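Local coordinates for cycloserine biosynthesis protein DcsG (PDB 6JIL) that catalyses the ATP- and magnesium-dependent ring closure of O-ureido-D-serine to the antibiotic D-cycloserine, as a monomeric ligase of the ATP-grasp family, at residues Ile106-Val111 with His171-Pro176; Asp146-Gln151 with Ser159-Arg164; Glu133-Pro138 with Gln175-Ser180. All coordinates share one frame; numbering follows the deposited sequence.

Contact 1: residues Ile106-Val111 with His171-Pro176; sequences IPTTVV and HVILQP. With ADP (adenosine-5'-diphosphate), chain G.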
loop_
_atom_site.group_PDB
_atom_site.type_symbol
_atom_site.label_atom_id
_atom_site.label_comp_id
_atom_site.label_asym_id
_atom_site.label_seq_id
_atom_site.Cartn_x
_atom_site.Cartn_y
_atom_site.Cartn_z
ATOM N N ILE A 106 7.211 -9.573 -7.222
ATOM C CA ILE A 106 6.599 -10.885 -7.284
ATOM C C ILE A 106 6.007 -11.023 -8.676
ATOM O O ILE A 106 5.331 -10.109 -9.151
ATOM C CB ILE A 106 5.453 -11.025 -6.251
ATOM C CG1 ILE A 106 6.029 -11.067 -4.828
ATOM C CG2 ILE A 106 4.628 -12.274 -6.552
ATOM C CD1 ILE A 106 4.969 -11.184 -3.732
ATOM N N PRO A 107 6.285 -12.144 -9.363
ATOM C CA PRO A 107 5.732 -12.339 -10.707
ATOM C C PRO A 107 4.247 -11.985 -10.620
ATOM O O PRO A 107 3.491 -12.625 -9.888
ATOM C CB PRO A 107 5.984 -13.823 -10.959
ATOM C CG PRO A 107 7.296 -14.041 -10.255
ATOM C CD PRO A 107 7.114 -13.294 -8.956
ATOM N N THR A 108 3.845 -10.958 -11.366
ATOM C CA THR A 108 2.479 -10.446 -11.327
ATOM C C THR A 108 1.752 -10.384 -12.663
ATOM O O THR A 108 2.260 -9.808 -13.620
ATOM C CB THR A 108 2.496 -9.030 -10.713
ATOM O OG1 THR A 108 2.842 -9.118 -9.323
ATOM C CG2 THR A 108 1.153 -8.343 -10.877
ATOM N N THR A 109 0.551 -10.960 -12.711
ATOM C CA THR A 109 -0.279 -10.966 -13.922
ATOM C C THR A 109 -1.579 -10.191 -13.713
ATOM O O THR A 109 -2.407 -10.567 -12.885
ATOM C CB THR A 109 -0.636 -12.404 -14.342
ATOM O OG1 THR A 109 0.537 -13.056 -14.832
ATOM C CG2 THR A 109 -1.710 -12.401 -15.427
ATOM N N VAL A 110 -1.757 -9.120 -14.482
ATOM C CA VAL A 110 -2.947 -8.270 -14.375
ATOM C C VAL A 110 -4.093 -8.674 -15.317
ATOM O O VAL A 110 -3.908 -8.787 -16.534
ATOM C CB VAL A 110 -2.570 -6.802 -14.645
ATOM C CG1 VAL A 110 -3.765 -5.900 -14.423
ATOM C CG2 VAL A 110 -1.415 -6.398 -13.744
ATOM N N VAL A 111 -5.273 -8.891 -14.737
ATOM C CA VAL A 111 -6.474 -9.275 -15.484
ATOM C C VAL A 111 -7.389 -8.054 -15.541
ATOM O O VAL A 111 -7.838 -7.567 -14.512
ATOM C CB VAL A 111 -7.238 -10.413 -14.767
ATOM C CG1 VAL A 111 -8.467 -10.827 -15.583
ATOM C CG2 VAL A 111 -6.310 -11.597 -14.530
ATOM N N HIS A 171 -9.427 -4.159 -11.537
ATOM C CA HIS A 171 -8.476 -4.991 -12.262
ATOM C C HIS A 171 -8.068 -6.038 -11.230
ATOM O O HIS A 171 -8.077 -5.765 -10.035
ATOM C CB HIS A 171 -7.248 -4.191 -12.694
ATOM C CG HIS A 171 -7.415 -3.480 -13.998
ATOM N ND1 HIS A 171 -8.275 -2.417 -14.166
ATOM C CD2 HIS A 171 -6.823 -3.679 -15.202
ATOM C CE1 HIS A 171 -8.206 -1.988 -15.414
ATOM N NE2 HIS A 171 -7.332 -2.737 -16.064
ATOM N N VAL A 172 -7.718 -7.234 -11.679
ATOM C CA VAL A 172 -7.330 -8.298 -10.761
ATOM C C VAL A 172 -5.911 -8.750 -11.016
ATOM O O VAL A 172 -5.485 -8.882 -12.162
ATOM C CB VAL A 172 -8.269 -9.519 -10.893
ATOM C CG1 VAL A 172 -7.822 -10.639 -9.961
ATOM C CG2 VAL A 172 -9.700 -9.101 -10.577
ATOM N N ILE A 173 -5.174 -8.981 -9.938
ATOM C CA ILE A 173 -3.803 -9.437 -10.051
ATOM C C ILE A 173 -3.687 -10.892 -9.634
ATOM O O ILE A 173 -4.256 -11.307 -8.630
ATOM C CB ILE A 173 -2.845 -8.562 -9.193
ATOM C CG1 ILE A 173 -2.526 -7.270 -9.945
ATOM C CG2 ILE A 173 -1.557 -9.310 -8.891
ATOM C CD1 ILE A 173 -1.622 -6.339 -9.197
ATOM N N LEU A 174 -2.966 -11.666 -10.440
ATOM C CA LEU A 174 -2.727 -13.077 -10.168
ATOM C C LEU A 174 -1.236 -13.216 -9.895
ATOM O O LEU A 174 -0.417 -12.748 -10.683
ATOM C CB LEU A 174 -3.099 -13.937 -11.383
ATOM C CG LEU A 174 -4.546 -13.899 -11.883
ATOM C CD1 LEU A 174 -4.694 -14.802 -13.103
ATOM C CD2 LEU A 174 -5.482 -14.346 -10.780
ATOM N N GLN A 175 -0.880 -13.832 -8.773
ATOM C CA GLN A 175 0.531 -14.028 -8.446
ATOM C C GLN A 175 0.761 -15.416 -7.883
ATOM O O GLN A 175 -0.117 -15.996 -7.250
ATOM C CB GLN A 175 1.022 -13.035 -7.380
ATOM C CG GLN A 175 0.744 -11.576 -7.627
ATOM C CD GLN A 175 1.198 -10.705 -6.466
ATOM O OE1 GLN A 175 0.889 -10.984 -5.309
ATOM N NE2 GLN A 175 1.928 -9.641 -6.772
ATOM N N PRO A 176 1.949 -15.977 -8.123
ATOM C CA PRO A 176 2.190 -17.303 -7.566
ATOM C C PRO A 176 2.351 -17.083 -6.066
ATOM O O PRO A 176 2.792 -16.015 -5.647
ATOM C CB PRO A 176 3.498 -17.719 -8.223
ATOM C CG PRO A 176 4.198 -16.407 -8.442
ATOM C CD PRO A 176 3.076 -15.542 -8.965
HETATM P PB ADP G . -3.002 -5.709 0.727
HETATM O O1B ADP G . -2.127 -5.908 2.068
HETATM O O2B ADP G . -2.803 -4.296 0.186
HETATM O O3B ADP G . -4.491 -5.921 1.075
HETATM P PA ADP G . -1.229 -7.628 -0.132
HETATM O O1A ADP G . -0.436 -7.721 -1.356
HETATM O O2A ADP G . -0.320 -6.958 0.987
HETATM O O3A ADP G . -2.570 -6.755 -0.454
HETATM O "O5'" ADP G . -1.686 -9.114 0.284
HETATM C "C5'" ADP G . -2.127 -9.117 1.642
HETATM C "C4'" ADP G . -1.455 -10.289 2.370
HETATM O "O4'" ADP G . -1.670 -11.516 1.637
HETATM C "C3'" ADP G . 0.051 -10.082 2.472
HETATM O "O3'" ADP G . 0.409 -9.378 3.655
HETATM C "C2'" ADP G . 0.599 -11.511 2.430
HETATM O "O2'" ADP G . 0.691 -12.082 3.739
HETATM C "C1'" ADP G . -0.414 -12.256 1.532
HETATM N N9 ADP G . 0.056 -12.326 0.119
HETATM C C8 ADP G . -0.424 -11.613 -0.952
HETATM N N7 ADP G . 0.181 -11.967 -2.047
HETATM C C5 ADP G . 1.089 -12.924 -1.767
HETATM C C6 ADP G . 1.864 -13.819 -2.553
HETATM N N6 ADP G . 1.947 -13.664 -3.930
HETATM N N1 ADP G . 2.500 -14.834 -1.938
HETATM C C2 ADP G . 2.419 -15.021 -0.620
HETATM N N3 ADP G . 1.699 -14.213 0.156
HETATM C C4 ADP G . 1.028 -13.168 -0.363
#
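Val-111 and Leu-174 carry much of this antiparallel strand pairing, and Gln-175 links it to the nucleotide. Val-111 is gripped by its backbone: its N donates to Val-172 O at 2.6 Å and its O accepts from Val-172 N, while its CB packs against Val-172 CB. Its CG2, anti to the carbonyl carbon, meets Leu-174 CD1 at 3.9 Å, the two side chains crossing at a slant. Leu-174 in turn forms a two-bond ring with Thr-109, the bond from Leu-174 N to Thr-109 O measuring 2.7 Å. Val-111, Val-172, Thr-109 and Leu-174 thus share one face, and Val-110 and Ile-173 occupy the other, where Thr-108 CG2 also meets Ile-173 CG2 at 3.5 Å.

Gln-175 runs alongside Thr-108, both pointing the same way. Its NE2 donates to Thr-108 OG1 (2.8 Å, 170° at the hydrogen), which lies in the amide plane; OG1 in turn donates to Ile-106 O. This chain of bonds fixes the amide's rotation and turns OE1 toward Lys-137 and toward adenine N6, 3.2 Å from OE1. N6 also donates to Pro-176 O at 3.0 Å, strand 172-176 of this antiparallel ATP-grasp sheet thus serving the adenine amino group.

Strand 109-111 is the sheet edge, strand 133-138 flanks 172-176 on its far side, and Phe-124 and Ala-120 of helix 117-127 and Leu-166 of helix 155-167 cover the Val-111 and Leu-174 face.

Contact 2: residues Asp146-Gln151 with Ser159-Arg164; sequences DVQRYQ and SRHVAR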
loop_
_atom_site.group_PDB
_atom_site.type_symbol
_atom_site.label_atom_id
_atom_site.label_comp_id
_atom_site.label_asym_id
_atom_site.label_seq_id
_atom_site.Cartn_x
_atom_site.Cartn_y
_atom_site.Cartn_z
ATOM N N ASP A 146 -10.485 -8.856 -0.072
ATOM C CA ASP A 146 -10.706 -9.774 -1.193
ATOM C C ASP A 146 -9.450 -10.469 -1.696
ATOM O O ASP A 146 -9.323 -10.751 -2.889
ATOM C CB ASP A 146 -11.398 -9.050 -2.354
ATOM C CG ASP A 146 -12.783 -8.546 -1.979
ATOM O OD1 ASP A 146 -13.587 -9.340 -1.462
ATOM O OD2 ASP A 146 -13.076 -7.354 -2.204
ATOM N N VAL A 147 -8.528 -10.749 -0.780
ATOM C CA VAL A 147 -7.297 -11.435 -1.127
ATOM C C VAL A 147 -7.459 -12.886 -0.712
ATOM O O VAL A 147 -7.905 -13.161 0.404
ATOM C CB VAL A 147 -6.094 -10.845 -0.382
ATOM C CG1 VAL A 147 -4.854 -11.642 -0.705
ATOM C CG2 VAL A 147 -5.908 -9.386 -0.765
ATOM N N GLN A 148 -7.111 -13.813 -1.602
ATOM C CA GLN A 148 -7.244 -15.232 -1.294
ATOM C C GLN A 148 -6.141 -16.119 -1.873
ATOM O O GLN A 148 -5.529 -15.806 -2.898
ATOM C CB GLN A 148 -8.614 -15.757 -1.758
ATOM C CG GLN A 148 -9.807 -15.057 -1.114
ATOM C CD GLN A 148 -11.135 -15.760 -1.379
ATOM O OE1 GLN A 148 -12.209 -15.194 -1.150
ATOM N NE2 GLN A 148 -11.066 -17.001 -1.853
ATOM N N ARG A 149 -5.929 -17.244 -1.197
ATOM C CA ARG A 149 -4.923 -18.238 -1.550
ATOM C C ARG A 149 -5.601 -19.473 -2.147
ATOM O O ARG A 149 -6.632 -19.925 -1.648
ATOM C CB ARG A 149 -4.155 -18.608 -0.277
ATOM C CG ARG A 149 -3.096 -19.665 -0.418
ATOM C CD ARG A 149 -2.463 -19.915 0.941
ATOM N NE ARG A 149 -1.352 -20.856 0.877
ATOM C CZ ARG A 149 -0.455 -21.004 1.844
ATOM N NH1 ARG A 149 -0.542 -20.273 2.947
ATOM N NH2 ARG A 149 0.537 -21.867 1.700
ATOM N N TYR A 150 -5.028 -20.013 -3.218
ATOM C CA TYR A 150 -5.593 -21.199 -3.865
ATOM C C TYR A 150 -4.548 -22.209 -4.329
ATOM O O TYR A 150 -3.451 -21.836 -4.750
ATOM C CB TYR A 150 -6.417 -20.823 -5.110
ATOM C CG TYR A 150 -7.544 -19.840 -4.897
ATOM C CD1 TYR A 150 -7.321 -18.461 -4.946
ATOM C CD2 TYR A 150 -8.844 -20.291 -4.667
ATOM C CE1 TYR A 150 -8.373 -17.554 -4.769
ATOM C CE2 TYR A 150 -9.893 -19.405 -4.492
ATOM C CZ TYR A 150 -9.658 -18.042 -4.544
ATOM O OH TYR A 150 -10.716 -17.183 -4.372
ATOM N N GLN A 151 -4.906 -23.488 -4.259
ATOM C CA GLN A 151 -4.046 -24.560 -4.746
ATOM C C GLN A 151 -4.318 -24.488 -6.246
ATOM O O GLN A 151 -5.432 -24.154 -6.639
ATOM C CB GLN A 151 -4.505 -25.908 -4.186
ATOM C CG GLN A 151 -4.226 -26.098 -2.704
ATOM C CD GLN A 151 -4.988 -27.274 -2.113
ATOM O OE1 GLN A 151 -4.717 -27.703 -0.990
ATOM N NE2 GLN A 151 -5.956 -27.791 -2.864
ATOM N N SER A 159 -11.462 -18.477 -10.424
ATOM C CA SER A 159 -11.938 -17.708 -11.560
ATOM C C SER A 159 -13.228 -17.007 -11.163
ATOM O O SER A 159 -13.539 -15.924 -11.665
ATOM C CB SER A 159 -12.175 -18.614 -12.773
ATOM O OG SER A 159 -13.215 -19.548 -12.535
ATOM N N ARG A 160 -13.978 -17.629 -10.254
ATOM C CA ARG A 160 -15.230 -17.051 -9.780
ATOM C C ARG A 160 -14.906 -15.888 -8.860
ATOM O O ARG A 160 -15.638 -14.903 -8.806
ATOM C CB ARG A 160 -16.071 -18.101 -9.050
ATOM C CG ARG A 160 -16.965 -18.924 -9.978
ATOM C CD ARG A 160 -17.088 -20.377 -9.515
ATOM N NE ARG A 160 -17.422 -20.498 -8.095
ATOM C CZ ARG A 160 -17.460 -21.650 -7.431
ATOM N NH1 ARG A 160 -17.186 -22.789 -8.058
ATOM N NH2 ARG A 160 -17.766 -21.667 -6.137
ATOM N N HIS A 161 -13.801 -16.005 -8.138
ATOM C CA HIS A 161 -13.369 -14.933 -7.252
ATOM C C HIS A 161 -12.948 -13.787 -8.168
ATOM O O HIS A 161 -13.296 -12.629 -7.940
ATOM C CB HIS A 161 -12.185 -15.398 -6.393
ATOM C CG HIS A 161 -11.644 -14.346 -5.473
ATOM N ND1 HIS A 161 -10.526 -14.547 -4.693
ATOM C CD2 HIS A 161 -12.058 -13.083 -5.216
ATOM C CE1 HIS A 161 -10.274 -13.453 -3.995
ATOM N NE2 HIS A 161 -11.190 -12.549 -4.295
ATOM N N VAL A 162 -12.217 -14.132 -9.223
ATOM C CA VAL A 162 -11.744 -13.150 -10.186
ATOM C C VAL A 162 -12.915 -12.437 -10.849
ATOM O O VAL A 162 -12.934 -11.207 -10.936
ATOM C CB VAL A 162 -10.857 -13.815 -11.280
ATOM C CG1 VAL A 162 -10.584 -12.833 -12.415
ATOM C CG2 VAL A 162 -9.540 -14.267 -10.664
ATOM N N ALA A 163 -13.896 -13.212 -11.300
ATOM C CA ALA A 163 -15.058 -12.648 -11.967
ATOM C C ALA A 163 -15.766 -11.637 -11.080
ATOM O O ALA A 163 -16.148 -10.561 -11.539
ATOM C CB ALA A 163 -16.025 -13.759 -12.377
ATOM N N ARG A 164 -15.932 -11.989 -9.810
ATOM C CA ARG A 164 -16.599 -11.129 -8.837
ATOM C C ARG A 164 -15.928 -9.759 -8.765
ATOM O O ARG A 164 -16.598 -8.741 -8.608
ATOM C CB ARG A 164 -16.589 -11.805 -7.452
ATOM C CG ARG A 164 -17.167 -10.960 -6.317
ATOM C CD ARG A 164 -17.353 -11.777 -5.024
ATOM N NE ARG A 164 -16.098 -12.176 -4.380
ATOM C CZ ARG A 164 -15.352 -11.374 -3.623
ATOM N NH1 ARG A 164 -15.731 -10.120 -3.404
ATOM N NH2 ARG A 164 -14.224 -11.823 -3.085
#
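The His-161 imidazole meets Gln-148 over one face and Tyr-150 at its edge. Gln-148 OE1 stands 3.8 Å above the His-161 ring plane, displaced toward the rim, and the amide is tilted 36° from the imidazole. The lower part of the same side chain is closer still, with Gln-148 CG 3.3 Å from His-161 CE1. At the rim, Tyr-150 OH and His-161 ND1 are joined by a 2.7 Å hydrogen bond in which either may be the donor. ND1 lies in the plane of the tyrosine ring, and the two rings meet rim to rim, their planes 51° apart and neither covering the other. On another side of the imidazole edge, the carbonyl O of Asp-146 is 2.9 Å from His-161 NE2. His-161 CG stands anti to the backbone N, and the ring lies between helix and strand.

The guanidinium of Arg-164, one helical turn further on, has Asp-146 at its edge. NH1 and NH2 approach end-on and both donate to Asp-146 OD1, each at 3.0 Å. The shared oxygen lies in the guanidinium plane, but both nitrogens reach it from the same face of the carboxylate, whose plane is turned 61° from that of the guanidinium. It is therefore a salt bridge forked on one oxygen, not the two-oxygen, coplanar pairing.

Strand 148-151 closes one edge of a four-stranded antiparallel sheet, and helix 155-167 returns across it, its segment 159-164 running roughly antiparallel to the strand; Val-136 of the neighbouring strand 133-138 packs against both His-161 and Tyr-150. Val-147, turned from the helix, touches ADP. Such a helix-covered sheet bordering the nucleotide is consistent with the small lid subdomain known from ATP-grasp enzymes.

Contact 3: residues Glu133-Pro138 with Gln175-Ser180; sequences EFVVKP and QPYVES. With ADP (adenosine-5'-diphosphate), chain G.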
loop_
_atom_site.group_PDB
_atom_site.type_symbol
_atom_site.label_atom_id
_atom_site.label_comp_id
_atom_site.label_asym_id
_atom_site.label_seq_id
_atom_site.Cartn_x
_atom_site.Cartn_y
_atom_site.Cartn_z
ATOM N N GLU A 133 0.689 -22.995 -5.547
ATOM C CA GLU A 133 -0.446 -22.207 -5.108
ATOM C C GLU A 133 -0.321 -20.816 -5.699
ATOM O O GLU A 133 0.772 -20.389 -6.068
ATOM C CB GLU A 133 -0.485 -22.145 -3.575
ATOM C CG GLU A 133 -0.659 -23.516 -2.940
ATOM C CD GLU A 133 -0.749 -23.475 -1.429
ATOM O OE1 GLU A 133 -1.750 -22.959 -0.894
ATOM O OE2 GLU A 133 0.188 -23.969 -0.772
ATOM N N PHE A 134 -1.441 -20.116 -5.815
ATOM C CA PHE A 134 -1.423 -18.765 -6.362
ATOM C C PHE A 134 -2.354 -17.890 -5.551
ATOM O O PHE A 134 -3.120 -18.392 -4.737
ATOM C CB PHE A 134 -1.835 -18.775 -7.838
ATOM C CG PHE A 134 -3.230 -19.294 -8.096
ATOM C CD1 PHE A 134 -4.258 -18.419 -8.442
ATOM C CD2 PHE A 134 -3.501 -20.661 -8.060
ATOM C CE1 PHE A 134 -5.535 -18.900 -8.757
ATOM C CE2 PHE A 134 -4.773 -21.152 -8.372
ATOM C CZ PHE A 134 -5.791 -20.269 -8.723
ATOM N N VAL A 135 -2.279 -16.581 -5.756
ATOM C CA VAL A 135 -3.128 -15.674 -5.011
ATOM C C VAL A 135 -3.928 -14.787 -5.939
ATOM O O VAL A 135 -3.442 -14.377 -6.997
ATOM C CB VAL A 135 -2.294 -14.775 -4.073
ATOM C CG1 VAL A 135 -3.205 -13.848 -3.264
ATOM C CG2 VAL A 135 -1.459 -15.637 -3.151
ATOM N N VAL A 136 -5.164 -14.508 -5.535
ATOM C CA VAL A 136 -6.044 -13.634 -6.288
ATOM C C VAL A 136 -6.270 -12.398 -5.431
ATOM O O VAL A 136 -6.503 -12.495 -4.229
ATOM C CB VAL A 136 -7.416 -14.288 -6.574
ATOM C CG1 VAL A 136 -8.389 -13.230 -7.129
ATOM C CG2 VAL A 136 -7.249 -15.445 -7.566
ATOM N N LYS A 137 -6.201 -11.228 -6.047
ATOM C CA LYS A 137 -6.404 -9.999 -5.300
ATOM C C LYS A 137 -6.713 -8.852 -6.248
ATOM O O LYS A 137 -6.243 -8.836 -7.385
ATOM C CB LYS A 137 -5.142 -9.651 -4.506
ATOM C CG LYS A 137 -4.044 -9.060 -5.376
ATOM C CD LYS A 137 -2.780 -8.708 -4.600
ATOM C CE LYS A 137 -1.961 -9.936 -4.252
ATOM N NZ LYS A 137 -0.631 -9.567 -3.681
ATOM N N PRO A 138 -7.523 -7.888 -5.792
ATOM C CA PRO A 138 -7.880 -6.724 -6.601
ATOM C C PRO A 138 -6.669 -5.797 -6.611
ATOM O O PRO A 138 -5.908 -5.762 -5.648
ATOM C CB PRO A 138 -9.050 -6.126 -5.837
ATOM C CG PRO A 138 -8.680 -6.424 -4.413
ATOM C CD PRO A 138 -8.230 -7.861 -4.500
ATOM N N GLN A 175 -0.880 -13.832 -8.773
ATOM C CA GLN A 175 0.531 -14.028 -8.446
ATOM C C GLN A 175 0.761 -15.416 -7.883
ATOM O O GLN A 175 -0.117 -15.996 -7.250
ATOM C CB GLN A 175 1.022 -13.035 -7.380
ATOM C CG GLN A 175 0.744 -11.576 -7.627
ATOM C CD GLN A 175 1.198 -10.705 -6.466
ATOM O OE1 GLN A 175 0.889 -10.984 -5.309
ATOM N NE2 GLN A 175 1.928 -9.641 -6.772
ATOM N N PRO A 176 1.949 -15.977 -8.123
ATOM C CA PRO A 176 2.190 -17.303 -7.566
ATOM C C PRO A 176 2.351 -17.083 -6.066
ATOM O O PRO A 176 2.792 -16.015 -5.647
ATOM C CB PRO A 176 3.498 -17.719 -8.223
ATOM C CG PRO A 176 4.198 -16.407 -8.442
ATOM C CD PRO A 176 3.076 -15.542 -8.965
ATOM N N TYR A 177 1.982 -18.069 -5.260
ATOM C CA TYR A 177 2.131 -17.934 -3.820
ATOM C C TYR A 177 3.603 -18.092 -3.444
ATOM O O TYR A 177 4.203 -19.137 -3.704
ATOM C CB TYR A 177 1.317 -18.998 -3.081
ATOM C CG TYR A 177 1.298 -18.756 -1.596
ATOM C CD1 TYR A 177 0.435 -17.813 -1.038
ATOM C CD2 TYR A 177 2.197 -19.403 -0.752
ATOM C CE1 TYR A 177 0.473 -17.514 0.322
ATOM C CE2 TYR A 177 2.245 -19.108 0.614
ATOM C CZ TYR A 177 1.383 -18.161 1.142
ATOM O OH TYR A 177 1.441 -17.838 2.479
ATOM N N VAL A 178 4.178 -17.053 -2.840
ATOM C CA VAL A 178 5.577 -17.069 -2.410
ATOM C C VAL A 178 5.670 -17.922 -1.147
ATOM O O VAL A 178 5.239 -17.512 -0.071
ATOM C CB VAL A 178 6.079 -15.632 -2.129
ATOM C CG1 VAL A 178 7.469 -15.662 -1.493
ATOM C CG2 VAL A 178 6.109 -14.840 -3.430
ATOM N N GLU A 179 6.238 -19.112 -1.301
ATOM C CA GLU A 179 6.370 -20.087 -0.224
ATOM C C GLU A 179 7.066 -19.650 1.059
ATOM O O GLU A 179 6.725 -20.133 2.142
ATOM C CB GLU A 179 7.056 -21.348 -0.763
ATOM C CG GLU A 179 6.361 -21.940 -1.989
ATOM C CD GLU A 179 6.931 -23.289 -2.400
ATOM O OE1 GLU A 179 8.157 -23.381 -2.634
ATOM O OE2 GLU A 179 6.149 -24.259 -2.493
ATOM N N SER A 180 8.035 -18.748 0.960
ATOM C CA SER A 180 8.741 -18.312 2.159
ATOM C C SER A 180 7.847 -17.533 3.112
ATOM O O SER A 180 8.124 -17.469 4.300
ATOM C CB SER A 180 9.951 -17.445 1.798
ATOM O OG SER A 180 9.548 -16.163 1.350
HETATM P PB ADP G . -3.002 -5.709 0.727
HETATM O O1B ADP G . -2.127 -5.908 2.068
HETATM O O2B ADP G . -2.803 -4.296 0.186
HETATM O O3B ADP G . -4.491 -5.921 1.075
HETATM P PA ADP G . -1.229 -7.628 -0.132
HETATM O O1A ADP G . -0.436 -7.721 -1.356
HETATM O O2A ADP G . -0.320 -6.958 0.987
HETATM O O3A ADP G . -2.570 -6.755 -0.454
HETATM O "O5'" ADP G . -1.686 -9.114 0.284
HETATM C "C5'" ADP G . -2.127 -9.117 1.642
HETATM C "C4'" ADP G . -1.455 -10.289 2.370
HETATM O "O4'" ADP G . -1.670 -11.516 1.637
HETATM C "C3'" ADP G . 0.051 -10.082 2.472
HETATM O "O3'" ADP G . 0.409 -9.378 3.655
HETATM C "C2'" ADP G . 0.599 -11.511 2.430
HETATM O "O2'" ADP G . 0.691 -12.082 3.739
HETATM C "C1'" ADP G . -0.414 -12.256 1.532
HETATM N N9 ADP G . 0.056 -12.326 0.119
HETATM C C8 ADP G . -0.424 -11.613 -0.952
HETATM N N7 ADP G . 0.181 -11.967 -2.047
HETATM C C5 ADP G . 1.089 -12.924 -1.767
HETATM C C6 ADP G . 1.864 -13.819 -2.553
HETATM N N6 ADP G . 1.947 -13.664 -3.930
HETATM N N1 ADP G . 2.500 -14.834 -1.938
HETATM C C2 ADP G . 2.419 -15.021 -0.620
HETATM N N3 ADP G . 1.699 -14.213 0.156
HETATM C C4 ADP G . 1.028 -13.168 -0.363
HETATM O O HOH W 1 3.551 -22.138 -4.139
#
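Tyr-177 leaves the end of strand 172-176 beside Glu-133, and its side chain meets protein first and nucleotide next. Its N donates to Glu-133 O at 2.7 Å, and its CB rests against Glu-133 CB. CG is anti to the backbone N (chi1 -172°), and the ring beyond it lies with one face to adenine C2. CD1 is met by Val-135 CG2 at 3.6 Å, a methyl in the plane of the ring at its edge. CE1 comes within 3.3 Å of ADP C2, which is offset toward the rim, and CZ is still close to the same carbon. OH hydrogen-bonds to Asp-182, while the ring also makes a cation-pi contact with Arg-149. Val-135 CG2 continues the floor to adenine C6.

The backbones pair as antiparallel strands: Val-135 and Gln-175 exchange two hydrogen bonds, and Phe-134 and Pro-176 form the adjoining non-hydrogen-bonded pair, their side chains diverging.

Lys-137 bends at chi3 (76°), bringing CE to 3.2 Å from Gln-175 OE1. NZ then donates to three acceptors: Gln-175 OE1 at 2.6 Å, from above the amide carbonyl plane, adenine N7 at 3.0 Å and the alpha-phosphate oxygen O1A of ADP. One amine nitrogen thus joins the strand pair to both base and phosphate. On the base's far rim, Val-178 N donates to N1 at 2.9 Å.

Backbone and side chains together read the hydrogen-bonding pattern of adenine: N1 accepts from Val-178 N while N6 donates to Pro-176 O, the acceptor and donor of adenine's Watson-Crick edge; N6 also donates to Gln-175 OE1, and N7, common to purines, accepts from Lys-137 NZ. Lys-137, if charged as expected, would partly offset the phosphate charge and polarise the Gln-175 carbonyl that accepts from it.

Overall arrangement
From the N terminus, strand 109-111 opens the longest loop, and contact 1 closes it about sixty residues later on strand 172-176. Contact 3 starts inside that loop, at strand 133-138, and ends on the same returning chain, sharing Gln-175 and Pro-176 with contact 1. Nested within both is contact 2, a short turn from strand 148-151 to helix 155-167. Strand 172-176 lies between strands 109-111 and 133-138, and strand 148-151 adds the opposite edge of the sheet, which the Arg-149 to Glu-133 salt bridge ties to contact 3. Val-162 of the helix packs on Val-172 and Leu-174. Contacts 1 and 3 thus converge on ADP, while contact 2 fastens the helix to the face bearing Val-136, Val-172 and Leu-174.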